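Local coordinates for DUF1896 domain-containing protein (Porphyromonas gingivalis, PDB 2APL), which is of unknown function but folds into an all-helical chain belonging to the DUF1896 family, at residues L14-Y19 / N31-A36; L42-D47 / S60-V65; Y75-S80 / E128-E133; I101-K106 / S110-Y115. All blocks are in the same frame, centred on the assembly; numbering follows the deposited sequence.

Contact 1 of 4, residues L14-Y19 / N31-A36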
loop_
_atom_site.group_PDB
_atom_site.type_symbol
_atom_site.label_atom_id
_atom_site.label_comp_id
_atom_site.label_asym_id
_atom_site.label_seq_id
_atom_site.Cartn_x
_atom_site.Cartn_y
_atom_site.Cartn_z
ATOM N N LEU A 14 -10.040 -8.824 8.762
ATOM C CA LEU A 14 -10.080 -9.410 7.442
ATOM C C LEU A 14 -9.884 -8.351 6.325
ATOM O O LEU A 14 -9.101 -8.569 5.417
ATOM C CB LEU A 14 -11.363 -10.226 7.208
ATOM C CG LEU A 14 -11.329 -11.059 5.924
ATOM C CD1 LEU A 14 -10.094 -11.968 5.848
ATOM C CD2 LEU A 14 -12.628 -11.845 5.741
ATOM N N LYS A 15 -10.586 -7.220 6.419
ATOM C CA LYS A 15 -10.446 -6.160 5.421
ATOM C C LYS A 15 -8.990 -5.670 5.326
ATOM O O LYS A 15 -8.504 -5.360 4.234
ATOM C CB LYS A 15 -11.334 -4.964 5.780
ATOM C CG LYS A 15 -12.850 -5.200 5.571
ATOM C CD LYS A 15 -13.646 -3.917 5.950
ATOM C CE LYS A 15 -13.427 -2.795 4.957
ATOM N NZ LYS A 15 -14.291 -1.677 5.365
ATOM N N LEU A 16 -8.320 -5.556 6.482
ATOM C CA LEU A 16 -6.973 -4.979 6.525
ATOM C C LEU A 16 -6.005 -6.042 6.029
ATOM O O LEU A 16 -5.080 -5.754 5.250
ATOM C CB LEU A 16 -6.560 -4.594 7.975
ATOM C CG LEU A 16 -5.133 -4.027 8.176
ATOM C CD1 LEU A 16 -4.820 -2.820 7.235
ATOM C CD2 LEU A 16 -4.936 -3.610 9.648
ATOM N N GLU A 17 -6.229 -7.290 6.432
ATOM C CA GLU A 17 -5.342 -8.367 5.909
ATOM C C GLU A 17 -5.378 -8.427 4.392
ATOM O O GLU A 17 -4.332 -8.486 3.713
ATOM C CB GLU A 17 -5.663 -9.701 6.538
ATOM C CG GLU A 17 -5.176 -9.804 8.013
ATOM C CD GLU A 17 -5.544 -11.145 8.576
ATOM O OE1 GLU A 17 -6.148 -11.944 7.839
ATOM O OE2 GLU A 17 -5.232 -11.432 9.718
ATOM N N THR A 18 -6.572 -8.393 3.844
ATOM C CA THR A 18 -6.755 -8.439 2.386
ATOM C C THR A 18 -6.061 -7.225 1.687
ATOM O O THR A 18 -5.362 -7.370 0.709
ATOM C CB THR A 18 -8.234 -8.550 2.074
ATOM O OG1 THR A 18 -8.733 -9.782 2.648
ATOM C CG2 THR A 18 -8.498 -8.535 0.528
ATOM N N TYR A 19 -6.285 -6.046 2.235
ATOM C CA TYR A 19 -5.763 -4.814 1.688
ATOM C C TYR A 19 -4.232 -4.844 1.687
ATOM O O TYR A 19 -3.618 -4.481 0.694
ATOM C CB TYR A 19 -6.284 -3.622 2.522
ATOM C CG TYR A 19 -5.895 -2.289 1.896
ATOM C CD1 TYR A 19 -6.646 -1.780 0.876
ATOM C CD2 TYR A 19 -4.776 -1.532 2.363
ATOM C CE1 TYR A 19 -6.334 -0.584 0.261
ATOM C CE2 TYR A 19 -4.464 -0.274 1.766
ATOM C CZ TYR A 19 -5.243 0.161 0.685
ATOM O OH TYR A 19 -5.054 1.369 0.027
ATOM N N ASN A 31 1.935 -9.057 12.153
ATOM C CA ASN A 31 0.888 -9.243 13.152
ATOM C C ASN A 31 0.758 -8.062 14.159
ATOM O O ASN A 31 -0.349 -7.579 14.384
ATOM C CB ASN A 31 1.027 -10.620 13.849
ATOM C CG ASN A 31 -0.174 -10.957 14.706
ATOM O OD1 ASN A 31 -1.311 -10.661 14.324
ATOM N ND2 ASN A 31 0.066 -11.518 15.906
ATOM N N PRO A 32 1.886 -7.533 14.713
ATOM C CA PRO A 32 1.720 -6.354 15.568
ATOM C C PRO A 32 0.950 -5.212 14.917
ATOM O O PRO A 32 0.114 -4.632 15.561
ATOM C CB PRO A 32 3.171 -5.934 15.880
ATOM C CG PRO A 32 3.962 -7.216 15.756
ATOM C CD PRO A 32 3.301 -7.947 14.626
ATOM N N PHE A 33 1.187 -4.912 13.632
ATOM C CA PHE A 33 0.499 -3.786 13.067
ATOM C C PHE A 33 -0.977 -4.127 12.849
ATOM O O PHE A 33 -1.857 -3.333 13.162
ATOM C CB PHE A 33 1.104 -3.424 11.719
ATOM C CG PHE A 33 0.325 -2.352 10.992
ATOM C CD1 PHE A 33 0.297 -1.036 11.513
ATOM C CD2 PHE A 33 -0.376 -2.665 9.787
ATOM C CE1 PHE A 33 -0.423 -0.034 10.855
ATOM C CE2 PHE A 33 -1.112 -1.669 9.110
ATOM C CZ PHE A 33 -1.121 -0.347 9.634
ATOM N N ILE A 34 -1.219 -5.289 12.243
ATOM C CA ILE A 34 -2.589 -5.733 11.955
ATOM C C ILE A 34 -3.465 -5.779 13.198
ATOM O O ILE A 34 -4.593 -5.219 13.221
ATOM C CB ILE A 34 -2.558 -7.086 11.198
ATOM C CG1 ILE A 34 -2.027 -6.861 9.768
ATOM C CG2 ILE A 34 -3.978 -7.750 11.127
ATOM C CD1 ILE A 34 -1.397 -8.152 9.120
ATOM N N THR A 35 -2.926 -6.364 14.269
ATOM C CA THR A 35 -3.642 -6.389 15.580
ATOM C C THR A 35 -3.933 -4.959 16.053
ATOM O O THR A 35 -5.088 -4.598 16.383
ATOM C CB THR A 35 -2.792 -7.131 16.612
ATOM O OG1 THR A 35 -2.525 -8.447 16.101
ATOM C CG2 THR A 35 -3.503 -7.230 17.977
ATOM N N ALA A 36 -2.890 -4.141 16.065
ATOM C CA ALA A 36 -3.029 -2.801 16.619
ATOM C C ALA A 36 -3.960 -1.925 15.776
ATOM O O ALA A 36 -4.792 -1.217 16.324
ATOM C CB ALA A 36 -1.723 -2.191 16.763
#

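Contact 2 of 4, residues L42-D47 / S60-V65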
loop_
_atom_site.group_PDB
_atom_site.type_symbol
_atom_site.label_atom_id
_atom_site.label_comp_id
_atom_site.label_asym_id
_atom_site.label_seq_id
_atom_site.Cartn_x
_atom_site.Cartn_y
_atom_site.Cartn_z
ATOM N N LEU A 42 -11.863 -0.842 15.441
ATOM C CA LEU A 42 -12.906 -1.208 16.386
ATOM C C LEU A 42 -13.291 -0.135 17.406
ATOM O O LEU A 42 -14.476 0.133 17.592
ATOM C CB LEU A 42 -12.609 -2.532 17.077
ATOM C CG LEU A 42 -13.726 -2.929 18.051
ATOM C CD1 LEU A 42 -14.943 -3.518 17.338
ATOM C CD2 LEU A 42 -13.142 -3.869 19.101
ATOM N N THR A 43 -12.316 0.477 18.064
ATOM C CA THR A 43 -12.569 1.596 18.962
ATOM C C THR A 43 -13.307 2.730 18.267
ATOM O O THR A 43 -14.209 3.343 18.881
ATOM C CB THR A 43 -11.208 2.128 19.566
ATOM O OG1 THR A 43 -10.599 1.043 20.275
ATOM C CG2 THR A 43 -11.386 3.332 20.496
ATOM N N ALA A 44 -12.896 3.065 17.032
ATOM C CA ALA A 44 -13.573 4.113 16.258
ATOM C C ALA A 44 -15.053 3.740 15.993
ATOM O O ALA A 44 -15.954 4.580 16.109
ATOM C CB ALA A 44 -12.846 4.380 14.928
ATOM N N TYR A 45 -15.264 2.495 15.626
ATOM C CA TYR A 45 -16.607 1.954 15.409
ATOM C C TYR A 45 -17.474 2.023 16.690
ATOM O O TYR A 45 -18.570 2.593 16.694
ATOM C CB TYR A 45 -16.532 0.511 14.896
ATOM C CG TYR A 45 -17.911 -0.125 14.743
ATOM C CD1 TYR A 45 -18.620 -0.016 13.560
ATOM C CD2 TYR A 45 -18.508 -0.776 15.797
ATOM C CE1 TYR A 45 -19.939 -0.543 13.464
ATOM C CE2 TYR A 45 -19.807 -1.286 15.711
ATOM C CZ TYR A 45 -20.494 -1.180 14.526
ATOM O OH TYR A 45 -21.761 -1.732 14.407
ATOM N N CYS A 46 -16.951 1.473 17.781
ATOM C CA CYS A 46 -17.675 1.467 19.054
ATOM C C CYS A 46 -17.939 2.913 19.556
ATOM O O CYS A 46 -19.053 3.241 20.006
ATOM C CB CYS A 46 -16.910 0.641 20.074
ATOM S SG CYS A 46 -16.822 -1.053 19.665
ATOM N N ASP A 47 -16.954 3.805 19.400
ATOM C CA ASP A 47 -17.154 5.227 19.735
ATOM C C ASP A 47 -18.274 5.846 18.936
ATOM O O ASP A 47 -19.143 6.542 19.488
ATOM C CB ASP A 47 -15.884 6.090 19.538
ATOM C CG ASP A 47 -14.816 5.863 20.618
ATOM O OD1 ASP A 47 -15.087 5.140 21.612
ATOM O OD2 ASP A 47 -13.693 6.420 20.449
ATOM N N SER A 60 -18.023 2.905 8.150
ATOM C CA SER A 60 -17.391 3.755 7.145
ATOM C C SER A 60 -16.247 4.548 7.774
ATOM O O SER A 60 -15.123 4.532 7.288
ATOM C CB SER A 60 -18.436 4.708 6.570
ATOM O OG SER A 60 -17.877 5.550 5.573
HETATM N N MSE A 61 -16.525 5.227 8.876
HETATM C CA MSE A 61 -15.454 5.982 9.495
HETATM C C MSE A 61 -14.367 5.084 10.147
HETATM O O MSE A 61 -13.214 5.452 10.143
HETATM C CB MSE A 61 -16.006 7.078 10.425
HETATM C CG MSE A 61 -16.423 6.592 11.782
HETATM SE SE MSE A 61 -17.308 8.123 12.762
HETATM C CE MSE A 61 -19.121 8.076 11.823
ATOM N N ALA A 62 -14.740 3.934 10.703
ATOM C CA ALA A 62 -13.765 2.920 11.151
ATOM C C ALA A 62 -12.846 2.387 10.013
ATOM O O ALA A 62 -11.656 2.120 10.235
ATOM C CB ALA A 62 -14.462 1.767 11.811
ATOM N N SER A 63 -13.418 2.208 8.818
ATOM C CA SER A 63 -12.650 1.829 7.652
ATOM C C SER A 63 -11.655 2.909 7.243
ATOM O O SER A 63 -10.539 2.563 6.854
ATOM C CB SER A 63 -13.579 1.449 6.509
ATOM O OG SER A 63 -14.277 0.282 6.932
ATOM N N GLU A 64 -12.026 4.198 7.385
ATOM C CA GLU A 64 -11.081 5.304 7.084
ATOM C C GLU A 64 -9.897 5.230 8.054
ATOM O O GLU A 64 -8.740 5.430 7.634
ATOM C CB GLU A 64 -11.754 6.688 7.194
ATOM C CG GLU A 64 -13.083 6.762 6.446
ATOM C CD GLU A 64 -13.035 7.586 5.179
ATOM O OE1 GLU A 64 -12.089 7.365 4.363
ATOM O OE2 GLU A 64 -13.952 8.452 4.999
ATOM N N VAL A 65 -10.196 4.896 9.330
ATOM C CA VAL A 65 -9.183 4.646 10.375
ATOM C C VAL A 65 -8.272 3.447 10.014
ATOM O O VAL A 65 -7.013 3.508 10.078
ATOM C CB VAL A 65 -9.866 4.443 11.782
ATOM C CG1 VAL A 65 -8.851 4.050 12.856
ATOM C CG2 VAL A 65 -10.498 5.844 12.240
#

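Contact 3 of 4, residues Y75-S80 / E128-E133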
loop_
_atom_site.group_PDB
_atom_site.type_symbol
_atom_site.label_atom_id
_atom_site.label_comp_id
_atom_site.label_asym_id
_atom_site.label_seq_id
_atom_site.Cartn_x
_atom_site.Cartn_y
_atom_site.Cartn_z
ATOM N N TYR A 75 4.745 -0.453 -3.624
ATOM C CA TYR A 75 4.554 -1.683 -4.390
ATOM C C TYR A 75 3.681 -1.472 -5.615
ATOM O O TYR A 75 4.120 -1.787 -6.727
ATOM C CB TYR A 75 4.025 -2.803 -3.522
ATOM C CG TYR A 75 3.570 -4.021 -4.308
ATOM C CD1 TYR A 75 4.488 -5.010 -4.682
ATOM C CD2 TYR A 75 2.227 -4.161 -4.720
ATOM C CE1 TYR A 75 4.084 -6.128 -5.457
ATOM C CE2 TYR A 75 1.802 -5.290 -5.467
ATOM C CZ TYR A 75 2.730 -6.259 -5.803
ATOM O OH TYR A 75 2.350 -7.346 -6.524
ATOM N N ASP A 76 2.481 -0.917 -5.421
ATOM C CA ASP A 76 1.570 -0.619 -6.526
ATOM C C ASP A 76 2.196 0.322 -7.569
ATOM O O ASP A 76 1.961 0.171 -8.773
ATOM C CB ASP A 76 0.251 0.011 -6.005
ATOM C CG ASP A 76 -0.703 -1.014 -5.329
ATOM O OD1 ASP A 76 -0.412 -2.239 -5.321
ATOM O OD2 ASP A 76 -1.764 -0.573 -4.787
ATOM N N THR A 77 2.950 1.324 -7.106
ATOM C CA THR A 77 3.572 2.305 -7.995
ATOM C C THR A 77 4.625 1.613 -8.929
ATOM O O THR A 77 4.664 1.852 -10.160
ATOM C CB THR A 77 4.239 3.442 -7.179
ATOM O OG1 THR A 77 3.243 4.123 -6.443
ATOM C CG2 THR A 77 4.929 4.497 -8.111
ATOM N N LEU A 78 5.425 0.719 -8.342
ATOM C CA LEU A 78 6.431 -0.031 -9.130
ATOM C C LEU A 78 5.751 -0.949 -10.143
ATOM O O LEU A 78 6.172 -1.008 -11.303
ATOM C CB LEU A 78 7.335 -0.847 -8.192
ATOM C CG LEU A 78 8.279 0.030 -7.371
ATOM C CD1 LEU A 78 8.873 -0.797 -6.243
ATOM C CD2 LEU A 78 9.397 0.630 -8.244
ATOM N N VAL A 79 4.691 -1.631 -9.706
ATOM C CA VAL A 79 3.940 -2.551 -10.594
ATOM C C VAL A 79 3.398 -1.781 -11.797
ATOM O O VAL A 79 3.524 -2.212 -12.925
ATOM C CB VAL A 79 2.804 -3.296 -9.821
ATOM C CG1 VAL A 79 1.820 -3.916 -10.757
ATOM C CG2 VAL A 79 3.396 -4.361 -8.913
ATOM N N SER A 80 2.800 -0.624 -11.534
ATOM C CA SER A 80 2.243 0.238 -12.583
ATOM C C SER A 80 3.317 0.784 -13.552
ATOM O O SER A 80 3.145 0.751 -14.784
ATOM C CB SER A 80 1.449 1.390 -11.934
ATOM O OG SER A 80 1.050 2.349 -12.908
ATOM N N GLU A 128 3.949 12.879 -10.632
ATOM C CA GLU A 128 4.466 12.701 -11.978
ATOM C C GLU A 128 5.994 12.685 -11.934
ATOM O O GLU A 128 6.625 11.909 -12.645
ATOM C CB GLU A 128 3.933 13.772 -12.955
ATOM C CG GLU A 128 2.744 14.627 -12.461
ATOM C CD GLU A 128 1.503 13.849 -11.904
ATOM O OE1 GLU A 128 1.125 12.773 -12.447
ATOM O OE2 GLU A 128 0.888 14.339 -10.921
ATOM N N HIS A 129 6.573 13.512 -11.059
ATOM C CA HIS A 129 8.006 13.537 -10.833
ATOM C C HIS A 129 8.559 12.201 -10.339
ATOM O O HIS A 129 9.565 11.696 -10.865
ATOM C CB HIS A 129 8.400 14.655 -9.868
ATOM C CG HIS A 129 8.173 16.033 -10.406
ATOM N ND1 HIS A 129 7.305 16.925 -9.814
ATOM C CD2 HIS A 129 8.723 16.687 -11.462
ATOM C CE1 HIS A 129 7.309 18.063 -10.492
ATOM N NE2 HIS A 129 8.160 17.945 -11.499
ATOM N N LEU A 130 7.926 11.665 -9.300
ATOM C CA LEU A 130 8.244 10.338 -8.810
ATOM C C LEU A 130 8.198 9.289 -9.940
ATOM O O LEU A 130 9.165 8.572 -10.161
ATOM C CB LEU A 130 7.281 9.937 -7.652
ATOM C CG LEU A 130 7.500 8.516 -7.149
ATOM C CD1 LEU A 130 8.947 8.298 -6.636
ATOM C CD2 LEU A 130 6.450 8.173 -6.090
ATOM N N TYR A 131 7.075 9.224 -10.648
ATOM C CA TYR A 131 6.859 8.218 -11.685
ATOM C C TYR A 131 7.921 8.240 -12.801
ATOM O O TYR A 131 8.389 7.169 -13.264
ATOM C CB TYR A 131 5.478 8.424 -12.282
ATOM C CG TYR A 131 5.027 7.391 -13.287
ATOM C CD1 TYR A 131 4.174 6.355 -12.911
ATOM C CD2 TYR A 131 5.415 7.478 -14.621
ATOM C CE1 TYR A 131 3.732 5.404 -13.845
ATOM C CE2 TYR A 131 5.008 6.548 -15.544
ATOM C CZ TYR A 131 4.156 5.525 -15.166
ATOM O OH TYR A 131 3.744 4.608 -16.109
ATOM N N THR A 132 8.250 9.460 -13.247
ATOM C CA THR A 132 9.253 9.662 -14.259
ATOM C C THR A 132 10.595 9.254 -13.683
ATOM O O THR A 132 11.408 8.609 -14.367
ATOM C CB THR A 132 9.271 11.143 -14.683
ATOM O OG1 THR A 132 7.993 11.455 -15.254
ATOM C CG2 THR A 132 10.403 11.451 -15.667
ATOM N N GLU A 133 10.823 9.582 -12.407
ATOM C CA GLU A 133 12.146 9.308 -11.854
ATOM C C GLU A 133 12.320 7.785 -11.731
ATOM O O GLU A 133 13.397 7.249 -12.027
ATOM C CB GLU A 133 12.340 10.054 -10.534
ATOM C CG GLU A 133 13.707 10.044 -10.008
ATOM C CD GLU A 133 13.946 11.073 -8.900
ATOM O OE1 GLU A 133 12.989 11.743 -8.403
ATOM O OE2 GLU A 133 15.139 11.232 -8.545
#

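Contact 4 of 4, residues I101-K106 / S110-Y115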
loop_
_atom_site.group_PDB
_atom_site.type_symbol
_atom_site.label_atom_id
_atom_site.label_comp_id
_atom_site.label_asym_id
_atom_site.label_seq_id
_atom_site.Cartn_x
_atom_site.Cartn_y
_atom_site.Cartn_z
ATOM N N ILE A 101 11.248 -7.022 -5.148
ATOM C CA ILE A 101 12.715 -7.000 -5.153
ATOM C C ILE A 101 13.248 -5.605 -5.391
ATOM O O ILE A 101 14.202 -5.178 -4.731
ATOM C CB ILE A 101 13.300 -7.952 -6.256
ATOM C CG1 ILE A 101 12.930 -9.403 -5.994
ATOM C CG2 ILE A 101 14.808 -7.915 -6.249
ATOM C CD1 ILE A 101 11.500 -9.665 -5.861
ATOM N N LEU A 102 12.653 -4.913 -6.348
ATOM C CA LEU A 102 12.960 -3.493 -6.599
ATOM C C LEU A 102 12.698 -2.646 -5.367
ATOM O O LEU A 102 13.462 -1.717 -5.084
ATOM C CB LEU A 102 12.157 -2.952 -7.771
ATOM C CG LEU A 102 12.615 -3.422 -9.145
ATOM C CD1 LEU A 102 11.603 -3.039 -10.172
ATOM C CD2 LEU A 102 14.027 -2.785 -9.481
ATOM N N LEU A 103 11.626 -2.970 -4.619
ATOM C CA LEU A 103 11.339 -2.260 -3.358
ATOM C C LEU A 103 12.500 -2.343 -2.343
ATOM O O LEU A 103 12.699 -1.418 -1.560
ATOM C CB LEU A 103 10.014 -2.741 -2.727
ATOM C CG LEU A 103 9.284 -1.742 -1.827
ATOM C CD1 LEU A 103 9.247 -0.341 -2.407
ATOM C CD2 LEU A 103 7.830 -2.311 -1.510
ATOM N N LYS A 104 13.322 -3.394 -2.441
ATOM C CA LYS A 104 14.506 -3.540 -1.616
ATOM C C LYS A 104 15.800 -3.010 -2.254
ATOM O O LYS A 104 16.850 -3.070 -1.650
ATOM C CB LYS A 104 14.692 -5.016 -1.248
ATOM C CG LYS A 104 13.521 -5.622 -0.433
ATOM C CD LYS A 104 13.532 -7.182 -0.541
ATOM C CE LYS A 104 14.976 -7.824 -0.495
ATOM N NZ LYS A 104 15.641 -8.311 -1.788
ATOM N N ASN A 105 15.714 -2.466 -3.470
ATOM C CA ASN A 105 16.886 -2.040 -4.192
ATOM C C ASN A 105 17.274 -0.646 -3.700
ATOM O O ASN A 105 16.392 0.261 -3.584
ATOM C CB ASN A 105 16.538 -2.056 -5.694
ATOM C CG ASN A 105 17.613 -1.463 -6.540
ATOM O OD1 ASN A 105 17.629 -0.260 -6.763
ATOM N ND2 ASN A 105 18.527 -2.296 -7.015
ATOM N N LYS A 106 18.546 -0.454 -3.398
ATOM C CA LYS A 106 18.993 0.869 -2.884
ATOM C C LYS A 106 18.765 2.023 -3.881
ATOM O O LYS A 106 18.323 3.106 -3.483
ATOM C CB LYS A 106 20.444 0.844 -2.441
ATOM C CG LYS A 106 20.707 -0.023 -1.185
ATOM C CD LYS A 106 20.607 0.732 0.179
ATOM C CE LYS A 106 19.184 0.660 0.822
ATOM N NZ LYS A 106 18.706 1.997 1.432
ATOM N N SER A 110 16.155 5.044 -2.710
ATOM C CA SER A 110 16.726 6.409 -2.648
ATOM C C SER A 110 15.867 7.388 -3.444
ATOM O O SER A 110 15.836 8.603 -3.134
ATOM C CB SER A 110 18.170 6.444 -3.167
ATOM O OG SER A 110 18.199 6.550 -4.585
ATOM N N VAL A 111 15.195 6.875 -4.488
ATOM C CA VAL A 111 14.231 7.695 -5.211
ATOM C C VAL A 111 12.963 7.950 -4.363
ATOM O O VAL A 111 12.578 9.130 -4.150
ATOM C CB VAL A 111 13.867 7.064 -6.616
ATOM C CG1 VAL A 111 12.639 7.753 -7.213
ATOM C CG2 VAL A 111 15.060 7.110 -7.567
ATOM N N PHE A 112 12.287 6.882 -3.874
ATOM C CA PHE A 112 11.062 7.069 -3.085
ATOM C C PHE A 112 11.314 7.989 -1.834
ATOM O O PHE A 112 10.431 8.769 -1.405
ATOM C CB PHE A 112 10.515 5.703 -2.603
ATOM C CG PHE A 112 9.725 4.926 -3.616
ATOM C CD1 PHE A 112 8.476 5.363 -4.034
ATOM C CD2 PHE A 112 10.174 3.683 -4.063
ATOM C CE1 PHE A 112 7.668 4.574 -4.909
ATOM C CE2 PHE A 112 9.398 2.918 -4.928
ATOM C CZ PHE A 112 8.140 3.368 -5.354
ATOM N N ALA A 113 12.523 7.881 -1.259
ATOM C CA ALA A 113 12.853 8.563 0.002
ATOM C C ALA A 113 12.879 10.097 -0.086
ATOM O O ALA A 113 12.807 10.787 0.949
ATOM C CB ALA A 113 14.183 8.050 0.559
ATOM N N LYS A 114 12.992 10.612 -1.316
ATOM C CA LYS A 114 13.001 12.045 -1.574
ATOM C C LYS A 114 11.608 12.647 -1.482
ATOM O O LYS A 114 11.483 13.845 -1.427
ATOM C CB LYS A 114 13.581 12.356 -2.948
ATOM C CG LYS A 114 15.075 12.054 -3.040
ATOM C CD LYS A 114 15.745 12.759 -4.213
ATOM C CE LYS A 114 15.275 12.219 -5.556
ATOM N NZ LYS A 114 16.087 12.815 -6.648
ATOM N N TYR A 115 10.571 11.805 -1.479
ATOM C CA TYR A 115 9.169 12.283 -1.471
ATOM C C TYR A 115 8.457 12.004 -0.164
ATOM O O TYR A 115 8.787 11.066 0.558
ATOM C CB TYR A 115 8.404 11.656 -2.647
ATOM C CG TYR A 115 9.016 11.970 -3.981
ATOM C CD1 TYR A 115 8.592 13.095 -4.698
ATOM C CD2 TYR A 115 10.038 11.164 -4.536
ATOM C CE1 TYR A 115 9.152 13.426 -5.942
ATOM C CE2 TYR A 115 10.622 11.494 -5.784
ATOM C CZ TYR A 115 10.164 12.624 -6.476
ATOM O OH TYR A 115 10.696 12.978 -7.700
#

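Contact 1 of 4, residues L14-Y19 / N31-A36
L16 reaches the F33 ring with CD1, which approaches CE2 obliquely at 4.3 Å; L20 and L70 also pack against the F33 side chain. The other flat group, the E17 carboxylate, passes across I34, with OE2 4.1 Å from CG2 of I34, while OE2 itself is taken by a salt bridge to R13, outside the two segments. The second branch of L16 goes to the backbone: CD2 sits 3.9 Å from the CA of I34 and equally close to the I34 carbonyl oxygen. CG of L16 stands opposite the backbone N (chi1 177°), which brings it toward helix 31-51, where the branch point divides the methyls between F33 and I34. E17 crosses I34 at about a right angle, and its CG meets I34 CG2 at 3.9 Å. All this joins helix 3-23 to the first turns of helix 31-51, whose short axes run 10.2 Å apart at 140°. R13, one turn before E17, also bonds N31 OD1 and T35 OG1; T35 OG1 in turn donates to N31 O. The chemistry is thus divided: a greasy seam of leucine, phenylalanine and isoleucine, bordered by a polar cluster centred on the single arginine R13, whose pairing would be expected to favour a charged E17.

Contact 2 of 4, residues L42-D47 / S60-V65
A44 and A62 face each other where the two helices come together, their CB atoms 4.4 Å apart. Two further contacts flank this pair. The A44 methyl touches CG2 of V65 at 3.9 Å, and CB of A62 rests 3.9 Å from CB of Y45, close to the Y45 backbone N as well. V65 offers CG2 because that branch lies beside its own backbone N, with CG1 anti to it (chi1 175°). Small side chains let the backbones come close: the CA atoms of Y45 and A62 are 5.2 Å apart, and the short axes approach to 8.1 Å. Helices 31-51 and 55-67 follow each other in the chain and here run antiparallel at 156°, forming a helical hairpin whose interface at this level is built largely on alanine. Beyond CB the Y45 side chain leaves the alanines, CG standing anti to the backbone N (chi1 176°), and leads away from the 60-65 segment to OH, which bonds H55 ND1 at the start of the second helix. From helix 3-23, F12 packs on both Y45 and A62, and E8 touches Y45 and L42.

Contact 3 of 4, residues Y75-S80 / E128-E133
S80 and Y131 both hold their first side-chain group opposite the backbone N, OG at chi1 172° in the serine and CG at chi1 -175° in the tyrosine, which directs the hydroxyl and the ring toward each other. The tyrosine ring is thereby carried across toward helix 74-85, and the serine hydroxyl comes up to its edge, near the ring plane, with OG 4.2 Å from CE1. The phenol oxygen ends in the same neighbourhood: Y131 OH is 4.1 Å from the S80 carbonyl oxygen, too long for a bond, and is held instead by E85 OE2, further along the helix that carries S80. That bond helps hold the far end of the ring, while V81 and R84 also pack against the Y131 side chain. One turn back, the contact is purely apolar. T77 turns its methyl to L130, CG2 lying 4.5 Å from CD2, which is loose packing. The hydroxyl of T77 does not take part, since OG1 is bonded to the carbonyl of S73, the residue just before helix 74-85. L130 is buried, and F72, F121 and V111 pack round it; F72 also touches T77, so the F72 side chain packs against both sides of the contact. The nearest CA atoms, those of T77 and Y131, are 7.7 Å apart, and the segments bury 141 Å² between them. The arrangement is that of two helices distant in sequence, 74-85 and 126-143, packed in a helical bundle, with side chains from 106-112 and neighbouring loops completing the core between them.

Contact 4 of 4, residues I101-K106 / S110-Y115
K106 and S110 are one helical turn apart, joined by an ordinary helical bond in which S110 N donates to K106 O at 3.0 Å. Upstream, helix 94-103 runs out: K104 N and N105 N bond back to I101 O and L102 O, three residues behind each. N105 then takes an extended conformation (psi 132°), which breaks the helix and turns the chain. It is also the N-cap of the next helix, its OD1 accepting from I108 N. At the other end, a type I turn from F112 to Y115 leads the chain out, closed by Y115 N to F112 O at 3.0 Å. The unit is therefore two short helices separated by a tight, N-capped break, with side chains meeting across the angle. L103 lays CD1 4.1 Å from CE2 of F112, approaching the ring obliquely, and the two side chains cross at about a right angle. F112 has CG anti to the carbonyl carbon (chi1 -80°), which directs the ring back to L103. Both residues are buried, and R74 and L78 of helix 74-85 pack on the pair. S110 also brings its CB within 3.4 Å of K106 O, but its hydroxyl bonds the A107 carbonyl. Past the turn, K114 NZ and Y115 OH reach E133 of helix 126-143.

The four contacts fall into two pairs on opposite sides of the chain's centre. Contacts 1 and 2, about 14 Å apart between centres, share helix 31-51 and touch where K15 meets S63, so helices 3-23, 31-51 and 55-67 make one cluster. Contacts 3 and 4 lie about 11 Å apart and are bridged by E133 to K114 and Y115; along the chain, contact 4 is nested inside the loop that contact 3 closes. Between the pairs, centres are about 24 to 32 Å apart and nothing touches. The early helices are thus packed locally and in series, while the later half is closed by a long-range helix pairing, giving an elongated, two-part helical protein.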